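Local coordinates for probable CoA-transferase alpha subunit (Rhodococcus jostii, PDB 6COJ), which forms, with a beta subunit, the CoA-transferase-like enzyme IpdAB, a hydrolase that cleaves a ring of a CoA-linked intermediate in cholesterol breakdown, at residues P249-F254 and Y296-V300; F214-V220 and G244-N250; L23-V27 and L50-R56; L186-N192 and T223-T229. The protein carries 1 engineered substitution. The contacts are given in a common frame with arbitrary orientation. Numbering follows the deposited sequence.

Contact 1: residues P249-F254 and Y296-V300; sequences PNGAHF and YQAAV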
# COMPACT_ATOMS: atom_id res chain seq x y z
N PRO A 249 -4.56 -28.38 -7.20
CA PRO A 249 -4.06 -28.19 -8.57
C PRO A 249 -5.20 -27.89 -9.53
O PRO A 249 -6.26 -28.52 -9.48
CB PRO A 249 -3.40 -29.54 -8.91
CG PRO A 249 -3.28 -30.27 -7.61
CD PRO A 249 -4.32 -29.73 -6.69
N ASN A 250 -4.98 -26.90 -10.41
CA ASN A 250 -6.02 -26.41 -11.31
C ASN A 250 -7.21 -25.85 -10.54
O ASN A 250 -8.33 -25.80 -11.07
CB ASN A 250 -6.46 -27.47 -12.34
CG ASN A 250 -6.76 -26.88 -13.71
OD1 ASN A 250 -6.08 -25.94 -14.16
ND2 ASN A 250 -7.77 -27.42 -14.39
N GLY A 251 -6.97 -25.41 -9.30
CA GLY A 251 -8.02 -24.97 -8.40
C GLY A 251 -8.60 -23.61 -8.71
O GLY A 251 -9.54 -23.19 -8.02
N ALA A 252 -8.06 -22.91 -9.71
CA ALA A 252 -8.67 -21.68 -10.20
C ALA A 252 -9.49 -21.89 -11.47
O ALA A 252 -10.19 -20.97 -11.89
CB ALA A 252 -7.60 -20.60 -10.43
N HIS A 253 -9.45 -23.08 -12.06
CA HIS A 253 -10.20 -23.34 -13.29
C HIS A 253 -11.68 -23.03 -13.05
O HIS A 253 -12.23 -23.49 -12.05
CB HIS A 253 -10.04 -24.80 -13.71
CG HIS A 253 -10.68 -25.11 -15.02
ND1 HIS A 253 -12.02 -25.42 -15.14
CD2 HIS A 253 -10.17 -25.16 -16.28
CE1 HIS A 253 -12.31 -25.62 -16.42
NE2 HIS A 253 -11.20 -25.48 -17.12
N PHE A 254 -12.36 -22.29 -13.93
CA PHE A 254 -11.91 -21.95 -15.28
C PHE A 254 -11.36 -20.53 -15.45
O PHE A 254 -11.29 -20.03 -16.57
CB PHE A 254 -13.08 -22.14 -16.27
CG PHE A 254 -14.40 -21.62 -15.77
CD1 PHE A 254 -14.75 -20.28 -15.94
CD2 PHE A 254 -15.30 -22.46 -15.12
CE1 PHE A 254 -15.98 -19.80 -15.47
CE2 PHE A 254 -16.53 -21.99 -14.66
CZ PHE A 254 -16.87 -20.66 -14.83
N TYR A 296 -14.95 -33.04 -11.17
CA TYR A 296 -14.98 -31.84 -11.98
C TYR A 296 -13.78 -31.78 -12.91
O TYR A 296 -13.92 -31.50 -14.11
CB TYR A 296 -15.02 -30.60 -11.08
CG TYR A 296 -14.86 -29.29 -11.82
CD1 TYR A 296 -15.95 -28.65 -12.39
CD2 TYR A 296 -13.60 -28.70 -11.97
CE1 TYR A 296 -15.81 -27.45 -13.06
CE2 TYR A 296 -13.45 -27.50 -12.65
CZ TYR A 296 -14.56 -26.88 -13.19
OH TYR A 296 -14.43 -25.70 -13.87
N GLN A 297 -12.59 -32.02 -12.36
CA GLN A 297 -11.36 -31.90 -13.15
C GLN A 297 -11.34 -32.92 -14.28
O GLN A 297 -10.92 -32.61 -15.40
CB GLN A 297 -10.14 -32.05 -12.24
CG GLN A 297 -9.95 -30.91 -11.25
CD GLN A 297 -9.62 -29.59 -11.93
OE1 GLN A 297 -9.09 -29.58 -13.04
NE2 GLN A 297 -9.90 -28.48 -11.25
N ALA A 298 -11.81 -34.14 -14.01
CA ALA A 298 -11.88 -35.14 -15.06
C ALA A 298 -12.85 -34.71 -16.16
O ALA A 298 -12.56 -34.88 -17.35
CB ALA A 298 -12.30 -36.49 -14.47
N ALA A 299 -14.00 -34.15 -15.78
CA ALA A 299 -14.99 -33.76 -16.77
C ALA A 299 -14.51 -32.58 -17.59
O ALA A 299 -14.79 -32.48 -18.79
CB ALA A 299 -16.31 -33.42 -16.08
N VAL A 300 -13.77 -31.67 -16.96
CA VAL A 300 -13.23 -30.53 -17.68
C VAL A 300 -12.17 -30.98 -18.68
O VAL A 300 -12.08 -30.45 -19.79
CB VAL A 300 -12.70 -29.51 -16.66
CG1 VAL A 300 -11.55 -28.71 -17.24
CG2 VAL A 300 -13.85 -28.64 -16.19

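Contact 2: residues F214-V220 and G244-N250; sequences FVSVERV and GVVEAPN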
# COMPACT_ATOMS: atom_id res chain seq x y z
N PHE A 214 -8.63 -18.97 4.34
CA PHE A 214 -8.33 -20.22 3.65
C PHE A 214 -7.69 -19.91 2.31
O PHE A 214 -8.26 -19.14 1.52
CB PHE A 214 -9.59 -21.06 3.52
CG PHE A 214 -10.19 -21.39 4.84
CD1 PHE A 214 -9.61 -22.35 5.65
CD2 PHE A 214 -11.25 -20.63 5.33
CE1 PHE A 214 -10.12 -22.61 6.89
CE2 PHE A 214 -11.76 -20.89 6.59
CZ PHE A 214 -11.20 -21.88 7.37
N VAL A 215 -6.51 -20.46 2.07
CA VAL A 215 -5.79 -20.30 0.81
C VAL A 215 -5.69 -21.67 0.15
O VAL A 215 -5.20 -22.62 0.76
CB VAL A 215 -4.40 -19.66 0.97
CG1 VAL A 215 -3.51 -20.46 1.90
CG2 VAL A 215 -3.74 -19.48 -0.39
N SER A 216 -6.20 -21.77 -1.07
CA SER A 216 -5.89 -22.93 -1.89
C SER A 216 -4.69 -22.57 -2.76
O SER A 216 -4.51 -21.42 -3.15
CB SER A 216 -7.11 -23.37 -2.72
OG SER A 216 -7.61 -22.32 -3.53
N VAL A 217 -3.83 -23.56 -3.03
CA VAL A 217 -2.62 -23.34 -3.82
C VAL A 217 -2.50 -24.44 -4.85
O VAL A 217 -2.95 -25.56 -4.65
CB VAL A 217 -1.33 -23.27 -2.96
CG1 VAL A 217 -1.36 -22.07 -2.04
CG2 VAL A 217 -1.15 -24.55 -2.17
N GLU A 218 -1.85 -24.11 -5.98
CA GLU A 218 -1.60 -25.13 -7.00
C GLU A 218 -0.77 -26.28 -6.46
O GLU A 218 -0.96 -27.44 -6.85
CB GLU A 218 -0.90 -24.54 -8.22
CG GLU A 218 -1.69 -23.52 -9.02
CD GLU A 218 -2.88 -24.16 -9.72
OE1 GLU A 218 -3.97 -23.57 -9.64
OE2 GLU A 218 -2.72 -25.26 -10.29
N ARG A 219 0.19 -25.98 -5.58
CA ARG A 219 1.09 -26.99 -5.05
C ARG A 219 1.57 -26.52 -3.69
O ARG A 219 1.88 -25.34 -3.50
CB ARG A 219 2.30 -27.17 -5.98
CG ARG A 219 3.27 -28.26 -5.53
CD ARG A 219 4.47 -28.36 -6.47
NE ARG A 219 4.06 -28.59 -7.85
CZ ARG A 219 3.97 -29.80 -8.40
NH1 ARG A 219 4.26 -30.89 -7.69
NH2 ARG A 219 3.60 -29.92 -9.67
N VAL A 220 1.63 -27.45 -2.74
CA VAL A 220 2.23 -27.22 -1.44
C VAL A 220 3.66 -27.73 -1.49
O VAL A 220 3.91 -28.86 -1.93
CB VAL A 220 1.43 -27.93 -0.33
CG1 VAL A 220 2.16 -27.80 1.01
CG2 VAL A 220 0.05 -27.33 -0.20
N GLY A 244 -5.97 -21.99 7.09
CA GLY A 244 -5.96 -23.29 6.46
C GLY A 244 -5.39 -23.20 5.06
O GLY A 244 -5.60 -22.21 4.35
N VAL A 245 -4.68 -24.26 4.67
CA VAL A 245 -4.03 -24.37 3.37
C VAL A 245 -4.59 -25.59 2.65
O VAL A 245 -4.54 -26.70 3.19
CB VAL A 245 -2.50 -24.52 3.53
CG1 VAL A 245 -1.83 -24.76 2.17
CG2 VAL A 245 -1.91 -23.30 4.22
N VAL A 246 -5.09 -25.39 1.43
CA VAL A 246 -5.65 -26.47 0.63
C VAL A 246 -4.79 -26.64 -0.62
O VAL A 246 -4.56 -25.67 -1.36
CB VAL A 246 -7.11 -26.18 0.23
CG1 VAL A 246 -7.67 -27.34 -0.60
CG2 VAL A 246 -7.97 -25.92 1.47
N GLU A 247 -4.33 -27.85 -0.87
CA GLU A 247 -3.64 -28.13 -2.13
C GLU A 247 -4.68 -28.45 -3.19
O GLU A 247 -5.38 -29.47 -3.09
CB GLU A 247 -2.65 -29.28 -1.97
CG GLU A 247 -1.77 -29.47 -3.18
CD GLU A 247 -0.53 -30.29 -2.88
OE1 GLU A 247 -0.61 -31.17 -1.99
OE2 GLU A 247 0.51 -30.04 -3.52
N ALA A 248 -4.80 -27.59 -4.19
CA ALA A 248 -5.83 -27.72 -5.23
C ALA A 248 -5.23 -27.41 -6.59
O ALA A 248 -5.36 -26.29 -7.11
CB ALA A 248 -7.04 -26.83 -4.93
N PRO A 249 -4.56 -28.38 -7.20
CA PRO A 249 -4.06 -28.19 -8.57
C PRO A 249 -5.20 -27.89 -9.53
O PRO A 249 -6.26 -28.52 -9.48
CB PRO A 249 -3.40 -29.54 -8.91
CG PRO A 249 -3.28 -30.27 -7.61
CD PRO A 249 -4.32 -29.73 -6.69
N ASN A 250 -4.98 -26.90 -10.41
CA ASN A 250 -6.02 -26.41 -11.31
C ASN A 250 -7.21 -25.85 -10.54
O ASN A 250 -8.33 -25.80 -11.07
CB ASN A 250 -6.46 -27.47 -12.34
CG ASN A 250 -6.76 -26.88 -13.71
OD1 ASN A 250 -6.08 -25.94 -14.16
ND2 ASN A 250 -7.77 -27.42 -14.39

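Contact 3: residues L23-V27 and L50-R56; sequences LDDAV and LVRALLR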
# COMPACT_ATOMS: atom_id res chain seq x y z
N LEU A 23 -10.61 -29.35 0.75
CA LEU A 23 -11.62 -28.38 0.31
C LEU A 23 -12.86 -28.45 1.18
O LEU A 23 -13.37 -27.41 1.64
CB LEU A 23 -12.00 -28.65 -1.15
CG LEU A 23 -10.91 -28.30 -2.16
CD1 LEU A 23 -11.21 -28.99 -3.48
CD2 LEU A 23 -10.85 -26.80 -2.36
N ASP A 24 -13.38 -29.66 1.41
CA ASP A 24 -14.59 -29.81 2.21
C ASP A 24 -14.34 -29.44 3.68
O ASP A 24 -15.22 -28.88 4.34
CB ASP A 24 -15.14 -31.23 2.08
CG ASP A 24 -15.74 -31.51 0.71
OD1 ASP A 24 -16.09 -30.56 -0.02
OD2 ASP A 24 -15.89 -32.69 0.35
N ASP A 25 -13.14 -29.76 4.20
CA ASP A 25 -12.77 -29.33 5.55
C ASP A 25 -12.84 -27.82 5.68
O ASP A 25 -13.37 -27.28 6.66
CB ASP A 25 -11.32 -29.74 5.86
CG ASP A 25 -11.15 -31.21 6.17
OD1 ASP A 25 -12.13 -31.89 6.54
OD2 ASP A 25 -10.00 -31.69 6.07
N ALA A 26 -12.27 -27.10 4.71
CA ALA A 26 -12.23 -25.65 4.79
C ALA A 26 -13.64 -25.07 4.78
O ALA A 26 -13.97 -24.20 5.60
CB ALA A 26 -11.40 -25.08 3.64
N VAL A 27 -14.50 -25.56 3.89
CA VAL A 27 -15.88 -25.09 3.86
C VAL A 27 -16.62 -25.49 5.13
O VAL A 27 -17.53 -24.79 5.57
CB VAL A 27 -16.56 -25.54 2.55
CG1 VAL A 27 -18.07 -25.22 2.56
CG2 VAL A 27 -15.87 -24.85 1.38
N LEU A 50 -12.65 -23.89 -4.16
CA LEU A 50 -13.32 -23.59 -2.89
C LEU A 50 -14.78 -23.18 -3.12
O LEU A 50 -15.66 -23.56 -2.35
CB LEU A 50 -12.55 -22.52 -2.12
CG LEU A 50 -11.28 -23.03 -1.39
CD1 LEU A 50 -10.33 -21.87 -1.05
CD2 LEU A 50 -11.64 -23.83 -0.13
N VAL A 51 -15.05 -22.44 -4.20
CA VAL A 51 -16.43 -22.07 -4.53
C VAL A 51 -17.26 -23.31 -4.84
O VAL A 51 -18.41 -23.43 -4.41
CB VAL A 51 -16.46 -21.03 -5.66
CG1 VAL A 51 -17.90 -20.84 -6.17
CG2 VAL A 51 -15.88 -19.71 -5.19
N ARG A 52 -16.71 -24.25 -5.62
CA ARG A 52 -17.43 -25.50 -5.88
C ARG A 52 -17.68 -26.28 -4.59
O ARG A 52 -18.73 -26.91 -4.44
CB ARG A 52 -16.68 -26.35 -6.91
CG ARG A 52 -16.77 -25.81 -8.34
CD ARG A 52 -16.06 -26.68 -9.36
NE ARG A 52 -14.60 -26.62 -9.28
CZ ARG A 52 -13.84 -25.74 -9.94
NH1 ARG A 52 -14.41 -24.82 -10.72
NH2 ARG A 52 -12.53 -25.78 -9.80
N ALA A 53 -16.74 -26.23 -3.64
CA ALA A 53 -16.97 -26.89 -2.36
C ALA A 53 -18.09 -26.19 -1.58
O ALA A 53 -18.89 -26.86 -0.90
CB ALA A 53 -15.67 -26.94 -1.55
N LEU A 54 -18.17 -24.86 -1.67
CA LEU A 54 -19.31 -24.15 -1.10
C LEU A 54 -20.63 -24.62 -1.71
O LEU A 54 -21.62 -24.82 -0.99
CB LEU A 54 -19.14 -22.65 -1.30
CG LEU A 54 -18.65 -21.86 -0.10
CD1 LEU A 54 -18.37 -20.41 -0.48
CD2 LEU A 54 -19.65 -21.92 1.03
N LEU A 55 -20.67 -24.80 -3.03
CA LEU A 55 -21.89 -25.25 -3.70
C LEU A 55 -22.31 -26.63 -3.22
O LEU A 55 -23.51 -26.91 -3.09
CB LEU A 55 -21.69 -25.25 -5.22
CG LEU A 55 -22.32 -24.06 -5.96
CD1 LEU A 55 -21.82 -22.75 -5.40
CD2 LEU A 55 -22.06 -24.15 -7.46
N ARG A 56 -21.35 -27.51 -2.96
CA ARG A 56 -21.67 -28.85 -2.47
C ARG A 56 -22.23 -28.80 -1.05
O ARG A 56 -22.99 -29.69 -0.67
CB ARG A 56 -20.41 -29.72 -2.48
CG ARG A 56 -19.92 -30.09 -3.86
CD ARG A 56 -18.92 -31.24 -3.79
NE ARG A 56 -17.72 -30.92 -3.04
CZ ARG A 56 -16.65 -30.33 -3.56
NH1 ARG A 56 -16.63 -30.00 -4.84
NH2 ARG A 56 -15.59 -30.09 -2.80
O HOH W 1 -18.10 -28.86 0.85

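Contact 4: residues L186-N192 and T223-T229; sequences LGDKHGN and TEELVKT. With SO4 (sulfate ion), chain D.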
# COMPACT_ATOMS: atom_id res chain seq x y z
N LEU A 186 1.60 -21.03 -5.12
CA LEU A 186 2.54 -21.86 -4.40
C LEU A 186 2.45 -21.49 -2.93
O LEU A 186 2.27 -20.32 -2.60
CB LEU A 186 3.96 -21.58 -4.90
CG LEU A 186 5.03 -22.64 -4.66
CD1 LEU A 186 4.64 -23.95 -5.34
CD2 LEU A 186 6.33 -22.12 -5.22
N GLY A 187 2.59 -22.48 -2.06
CA GLY A 187 2.57 -22.18 -0.64
C GLY A 187 3.11 -23.35 0.16
O GLY A 187 3.26 -24.46 -0.37
N ASP A 188 3.37 -23.09 1.44
CA ASP A 188 3.81 -24.13 2.36
C ASP A 188 2.66 -24.53 3.29
O ASP A 188 1.56 -23.96 3.23
CB ASP A 188 5.14 -23.73 3.04
CG ASP A 188 4.99 -22.66 4.13
OD1 ASP A 188 3.85 -22.35 4.56
OD2 ASP A 188 6.04 -22.09 4.50
N LYS A 189 2.90 -25.54 4.13
CA LYS A 189 1.84 -26.05 4.99
C LYS A 189 1.51 -25.11 6.13
O LYS A 189 0.57 -25.40 6.88
CB LYS A 189 2.22 -27.43 5.54
CG LYS A 189 3.44 -27.45 6.45
CD LYS A 189 3.72 -28.89 6.84
CE LYS A 189 4.94 -29.03 7.71
NZ LYS A 189 5.20 -30.48 7.96
N HIS A 190 2.24 -24.01 6.28
CA HIS A 190 2.00 -23.05 7.35
C HIS A 190 1.28 -21.80 6.86
O HIS A 190 0.97 -20.93 7.68
CB HIS A 190 3.33 -22.64 7.99
CG HIS A 190 4.23 -23.78 8.34
ND1 HIS A 190 3.90 -24.74 9.27
CD2 HIS A 190 5.46 -24.10 7.88
CE1 HIS A 190 4.88 -25.62 9.36
NE2 HIS A 190 5.85 -25.25 8.53
N GLY A 191 1.05 -21.66 5.56
CA GLY A 191 0.36 -20.51 5.04
C GLY A 191 1.24 -19.46 4.38
O GLY A 191 0.70 -18.49 3.84
N ASN A 192 2.57 -19.59 4.42
CA ASN A 192 3.38 -18.75 3.55
C ASN A 192 3.01 -19.06 2.11
O ASN A 192 2.88 -20.23 1.75
CB ASN A 192 4.85 -19.00 3.81
CG ASN A 192 5.27 -18.64 5.21
OD1 ASN A 192 5.07 -17.51 5.68
ND2 ASN A 192 5.82 -19.62 5.93
N THR A 223 8.90 -24.79 2.95
CA THR A 223 9.18 -23.35 3.01
C THR A 223 10.42 -22.99 2.22
O THR A 223 10.42 -22.02 1.45
CB THR A 223 9.36 -22.92 4.47
OG1 THR A 223 8.21 -23.28 5.24
CG2 THR A 223 9.56 -21.40 4.56
N GLU A 224 11.48 -23.78 2.36
CA GLU A 224 12.70 -23.42 1.68
C GLU A 224 12.56 -23.52 0.16
O GLU A 224 13.14 -22.71 -0.57
CB GLU A 224 13.86 -24.25 2.21
CG GLU A 224 15.12 -23.99 1.47
CD GLU A 224 15.82 -22.72 1.96
OE1 GLU A 224 16.98 -22.54 1.56
OE2 GLU A 224 15.21 -21.90 2.70
N GLU A 225 11.77 -24.47 -0.32
CA GLU A 225 11.50 -24.52 -1.75
C GLU A 225 10.71 -23.29 -2.20
O GLU A 225 11.01 -22.69 -3.24
CB GLU A 225 10.75 -25.81 -2.10
CG GLU A 225 10.49 -25.93 -3.58
CD GLU A 225 9.94 -27.27 -3.99
OE1 GLU A 225 9.75 -28.16 -3.13
OE2 GLU A 225 9.68 -27.42 -5.20
N LEU A 226 9.70 -22.90 -1.42
CA LEU A 226 8.91 -21.72 -1.76
C LEU A 226 9.78 -20.48 -1.93
O LEU A 226 9.68 -19.77 -2.94
CB LEU A 226 7.85 -21.48 -0.67
CG LEU A 226 7.08 -20.16 -0.71
CD1 LEU A 226 6.17 -20.13 -1.92
CD2 LEU A 226 6.27 -19.99 0.58
N VAL A 227 10.64 -20.19 -0.94
CA VAL A 227 11.37 -18.93 -0.94
C VAL A 227 12.50 -18.95 -1.96
O VAL A 227 12.99 -17.88 -2.35
CB VAL A 227 11.85 -18.52 0.46
CG1 VAL A 227 10.66 -18.44 1.42
CG2 VAL A 227 12.90 -19.49 0.98
N LYS A 228 12.93 -20.13 -2.41
CA LYS A 228 13.93 -20.19 -3.46
C LYS A 228 13.33 -20.17 -4.86
O LYS A 228 14.07 -20.03 -5.84
CB LYS A 228 14.85 -21.41 -3.28
CG LYS A 228 15.77 -21.30 -2.08
CD LYS A 228 16.92 -20.36 -2.39
CE LYS A 228 17.95 -20.34 -1.27
NZ LYS A 228 17.36 -20.82 0.01
N THR A 229 12.01 -20.29 -4.98
CA THR A 229 11.33 -20.32 -6.27
C THR A 229 10.87 -18.95 -6.75
O THR A 229 10.85 -18.69 -7.96
CB THR A 229 10.13 -21.28 -6.19
OG1 THR A 229 10.60 -22.59 -5.87
CG2 THR A 229 9.38 -21.34 -7.52
S SO4 D . 7.56 -28.87 10.56
O1 SO4 D . 6.63 -29.95 10.26
O2 SO4 D . 6.81 -27.66 10.92
O3 SO4 D . 8.40 -29.28 11.68
O4 SO4 D . 8.39 -28.60 9.39

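Contact 1: residues P249-F254 and Y296-V300
The His253 ring and the Tyr296 hydroxyl meet edge-on, with ND1 of His253 and OH of Tyr296 hydrogen-bonded at 2.7 Å. A second polar link pairs two amides: ND2 of Asn250 donates to OE1 of Gln297 (2.9 Å), and NE2 of Gln297 donates back to the main-chain O of Asn250 (3.1 Å). That same carbonyl accepts from N of His253 (3.1 Å), closing a type I beta turn, so the helix residue grips the turn by its first residue. Val300, one helical turn after Tyr296, lays CG1 over a face of the His253 imidazole, 3.3 Å from NE2, an atom that also hydrogen-bonds Asp264. A cis peptide precedes Phe254, whose CD2 comes within 3.6 Å of Tyr296 OH, while helix 265-274 packs against both segments. The arrangement is a beta turn in the loop after the edge strand 244-247, docked on one side of the C-terminal helix 293-306.

Contact 2: residues F214-V220 and G244-N250
Phe214 brings its ring up to Gly244, which has no side chain, CD1 of Phe214 being 3.9 Å from CA of Gly244; a beta carbon on residue 244 would collide with the ring. From this pair the two strands run parallel, with four hydrogen bonds: Val215 N to Gly244 O (3.0 Å), Val246 N to Val215 O (2.9 Å), Val217 N to Val246 O (2.8 Å) and Ala248 N to Val217 O (2.8 Å). Val215 and Val245 touch on one face (CG1 to CG2, 4.0 Å), where CG2 of Val220 folds back to 4.0 Å from CG1 of Val245. Phe214, Ser216 and Val246 occupy the other face, against helix 23-28 in the case of Phe214 and Val246. Strand 244-247 is the last of this chain's seven-stranded parallel sheet. Past the last bridge, Val217 with Glu247, two carboxylates continue the pairing: OE2 of Glu247 accepts from N of Val220 (2.9 Å), and OE2 of Glu218 from N of Asn250 (2.8 Å), while Glu218 OE1 serves Tyr261 and His183. Each segment thus offers a glutamate to a backbone NH of the other, so they stay tied where the regular strand pairing stops.

Contact 3: residues L23-V27 and L50-R56
Leu50 opens the contact from helix 50-56 by pushing CD2 between two residues of helix 23-27, 3.8 Å from CD2 of Leu23 and 4.0 Å from CB of Ala26. Arg52 takes no part here; its guanidinium serves Glu293, the carbonyl of His253 and the ring of Tyr296. One residue on, Ala53 is where the backbones come closest, its CA 5.9 Å from CA of Asp24. Its small methyl CB lies 3.6 Å from CG2 of Val27 and 4.1 Å from CB of Leu23, which lets the helix axes approach to 9.0 Å at a crossing angle of -67°. Leu54 then extends the apolar seam, with CD2 4.0 Å from CG1 of Val27, and also touches Leu75 of helix 70-77. At Arg56 the character changes: NH2 of Arg56 forms a salt bridge with OD1 of Asp24 (2.9 Å), supplemented by a weak bond from NE of Arg56 to the same OD1 (3.5 Å). A water donates to OD1 of Asp24 and to O of Ala53, at 2.8 Å each. Leu23 and Ala26 also rest on Val246, placing helix 23-28 on the sheet face that carries it, at the edge strand 244-247. The chemistry is therefore divided: a valine-leucine-alanine seam fills the crossing, and a single aspartate oxygen gathers charge and water at its more exposed side.

Contact 4: residues L186-N192 and T223-T229
A buried carboxylate, that of Asp188, holds its own turn together and ties it to Thr223, the first residue of helix 223-229. OD2 of Asp188 accepts from OG1 of Thr223 (2.6 Å) and from ND2 of Asn192 (2.9 Å); OD1 of Asp188 accepts from N of His190 (2.9 Å), an Asx turn, and weakly from N of Asn192 (3.0 Å). ND2 of Asn192 also bonds Glu75 of the beta subunit, so the residue just after the turn lies at the subunit interface. Apolar packing comes mainly from Leu226, with CD2 3.7 Å from CB of Asn192 and CD1 3.9 Å from CD2 of Leu186. That same CD2 of Leu186 lies 3.9 Å from CG2 of Thr229. On the outside, NZ of Lys189 donates to O1 of a sulfate ion (2.8 Å), probably from the crystallisation liquor, while ND1 of His190 bonds the carbonyl of Arg17. N of Asp188 bonds O of Asn192 (2.9 Å), and Gly191, with phi 103°, takes a conformation suited to glycine. Asp188 to Gly191 is a type I turn with a G1 bulge, the tip of the hairpin joining strands 186-187 and 193-194, with helix 223-229 packed across it.

In the fold
Contact 2 is the hub, its centre 12 Å from those of contacts 3 and 4 and 13 Å from that of contact 1. It shares Pro249 and Asn250 with contact 1, so the chain leaving strand 244-247 leads directly into the docked turn. Toward contact 3, CG1 of Val246 lies 3.7 Å from CD2 of Leu23; toward contact 4, CG1 of Val245 lies 3.6 Å from O of Asp188. Arg52 of the helix in contact 3 joins it to contact 1, its NH1 2.9 Å from O of His253. Contacts 3 and 4 stay about 12 Å apart at their nearest atoms. The pocket residues Trp41, Phe88, Tyr97 and the engineered Ala117, which line the bound CoA thioester, belong to none of these segments.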